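Local coordinates for protein replicative DNA helicase (Mycobacterium smegmatis, PDB 6OWN) that carries an intein, here crystallised as its splicing domain, which probably excises itself from the DnaB helicase by protein splicing that zinc reversibly inhibits, at residues A77-G82 / T106-R111. Residues are numbered along the deposited sequence; the frame is centred on the assembly and turned at random.
Sequences ANLRAG and TAVRRR
L79 and V108 make the apolar half of this contact: CG2 of V108 rests on CB of L79 at 3.8 Å, so one methyl touches the root of the leucine rather than its branched end. V108 offers that methyl because its other branch, CG1, lies anti to the backbone N (chi1 -179°), which leaves CG2 anti to the carbonyl carbon and beside the N. The tip of L79 goes inward instead, where the side chain, buried, packs on W67 and T69 of strand 66-69; V108 leans also on Y49 of strand 48-53.

The second touch is between methyl and backbone. CB of A81 comes up to the carbonyl O of T106 at 3.3 Å, an ordinary van der Waals contact, and lies 3.7 Å from C of the same T106. The main chains are nearest here too, with CA of A81 4.7 Å from CA of T106.

In the all-beta Hint fold of inteins, this brings the loop between strands 72-75 and 84-85 against strand 103-111 of a four-stranded antiparallel sheet. At the level of A81 that strand carries a classic beta bulge, T106 and A107 sharing E52 of strand 48-53 as their one partner, and E52 also takes a salt bridge from R109 NH1 and, at its backbone O, a weak hydrogen bond from T106 OG1.

No hydrogen bond joins 77-82 to 106-111. G82 bonds through its backbone to I105, just ahead of T106; at its backbone angles a CB would jam against the carbonyl O of A81, which by itself calls for glycine.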
loop_
_atom_site.group_PDB
_atom_site.type_symbol
_atom_site.label_atom_id
_atom_site.label_comp_id
_atom_site.label_asym_id
_atom_site.label_seq_id
_atom_site.Cartn_x
_atom_site.Cartn_y
_atom_site.Cartn_z
ATOM N N ALA A 77 -6.519 -9.318 4.933
ATOM C CA ALA A 77 -7.176 -10.275 5.817
ATOM C C ALA A 77 -6.560 -11.667 5.762
ATOM O O ALA A 77 -6.938 -12.520 6.570
ATOM C CB ALA A 77 -8.661 -10.369 5.461
ATOM N N ASN A 78 -5.641 -11.918 4.830
ATOM C CA ASN A 78 -4.976 -13.203 4.683
ATOM C C ASN A 78 -3.481 -13.121 4.922
ATOM O O ASN A 78 -2.796 -14.146 4.826
ATOM C CB ASN A 78 -5.228 -13.774 3.280
ATOM C CG ASN A 78 -6.611 -14.366 3.139
ATOM O OD1 ASN A 78 -7.194 -14.824 4.119
ATOM N ND2 ASN A 78 -7.148 -14.361 1.916
ATOM N N LEU A 79 -2.954 -11.930 5.190
ATOM C CA LEU A 79 -1.545 -11.799 5.519
ATOM C C LEU A 79 -1.239 -12.533 6.814
ATOM O O LEU A 79 -2.067 -12.608 7.724
ATOM C CB LEU A 79 -1.165 -10.330 5.674
ATOM C CG LEU A 79 -1.193 -9.449 4.434
ATOM C CD1 LEU A 79 -0.724 -8.057 4.834
ATOM C CD2 LEU A 79 -0.302 -10.037 3.344
ATOM N N ARG A 80 -0.027 -13.067 6.897
ATOM C CA ARG A 80 0.444 -13.701 8.116
ATOM C C ARG A 80 1.869 -13.248 8.369
ATOM O O ARG A 80 2.635 -13.038 7.425
ATOM C CB ARG A 80 0.369 -15.228 8.023
ATOM C CG ARG A 80 -0.951 -15.796 8.515
ATOM C CD ARG A 80 -1.285 -17.102 7.828
ATOM N NE ARG A 80 -0.489 -18.210 8.343
ATOM C CZ ARG A 80 -0.900 -19.042 9.294
ATOM N NH1 ARG A 80 -2.102 -18.890 9.833
ATOM N NH2 ARG A 80 -0.111 -20.028 9.705
ATOM N N ALA A 81 2.210 -13.065 9.641
ATOM C CA ALA A 81 3.589 -12.767 9.982
ATOM C C ALA A 81 4.492 -13.848 9.404
ATOM O O ALA A 81 4.123 -15.023 9.350
ATOM C CB ALA A 81 3.756 -12.675 11.498
ATOM N N GLY A 82 5.663 -13.438 8.926
ATOM C CA GLY A 82 6.563 -14.312 8.216
ATOM C C GLY A 82 6.580 -14.094 6.718
ATOM O O GLY A 82 7.623 -14.293 6.087
ATOM N N THR A 106 5.866 -8.503 10.070
ATOM C CA THR A 106 6.090 -9.047 11.400
ATOM C C THR A 106 4.817 -9.180 12.228
ATOM O O THR A 106 4.796 -9.984 13.163
ATOM C CB THR A 106 7.116 -8.192 12.151
ATOM O OG1 THR A 106 6.663 -6.836 12.200
ATOM C CG2 THR A 106 8.451 -8.230 11.426
ATOM N N ALA A 107 3.756 -8.441 11.908
ATOM C CA ALA A 107 2.501 -8.608 12.627
ATOM C C ALA A 107 1.360 -8.022 11.803
ATOM O O ALA A 107 1.569 -7.129 10.980
ATOM C CB ALA A 107 2.545 -7.953 14.014
ATOM N N VAL A 108 0.160 -8.556 12.027
ATOM C CA VAL A 108 -1.077 -8.067 11.422
ATOM C C VAL A 108 -2.171 -8.150 12.472
ATOM O O VAL A 108 -2.395 -9.218 13.052
ATOM C CB VAL A 108 -1.509 -8.884 10.183
ATOM C CG1 VAL A 108 -2.788 -8.305 9.604
ATOM C CG2 VAL A 108 -0.420 -8.935 9.125
ATOM N N ARG A 109 -2.879 -7.044 12.700
ATOM C CA ARG A 109 -3.994 -7.087 13.632
ATOM C C ARG A 109 -5.062 -6.098 13.179
ATOM O O ARG A 109 -4.789 -5.152 12.432
ATOM C CB ARG A 109 -3.545 -6.789 15.068
ATOM C CG ARG A 109 -3.088 -5.366 15.258
ATOM C CD ARG A 109 -2.798 -4.982 16.701
ATOM N NE ARG A 109 -2.470 -3.557 16.709
ATOM C CZ ARG A 109 -1.264 -3.072 16.438
ATOM N NH1 ARG A 109 -0.256 -3.898 16.184
ATOM N NH2 ARG A 109 -1.069 -1.767 16.432
ATOM N N ARG A 110 -6.293 -6.353 13.620
ATOM C CA ARG A 110 -7.389 -5.422 13.382
ATOM C C ARG A 110 -7.200 -4.140 14.185
ATOM O O ARG A 110 -6.587 -4.129 15.259
ATOM C CB ARG A 110 -8.727 -6.048 13.768
ATOM C CG ARG A 110 -9.158 -7.235 12.930
ATOM C CD ARG A 110 -10.612 -7.608 13.253
ATOM N NE ARG A 110 -11.024 -8.774 12.489
ATOM C CZ ARG A 110 -11.650 -8.711 11.323
ATOM N NH1 ARG A 110 -11.952 -7.539 10.789
ATOM N NH2 ARG A 110 -11.965 -9.823 10.685
ATOM N N ARG A 111 -7.758 -3.055 13.660
ATOM C CA ARG A 111 -7.788 -1.783 14.360
ATOM C C ARG A 111 -9.093 -1.090 14.003
ATOM O O ARG A 111 -9.722 -1.435 12.998
ATOM C CB ARG A 111 -6.566 -0.920 14.000
ATOM C CG ARG A 111 -6.601 -0.218 12.630
ATOM C CD ARG A 111 -6.012 1.198 12.765
ATOM N NE ARG A 111 -7.047 2.146 13.166
ATOM C CZ ARG A 111 -6.861 3.175 13.984
ATOM N NH1 ARG A 111 -5.660 3.416 14.505
ATOM N NH2 ARG A 111 -7.880 3.971 14.272
#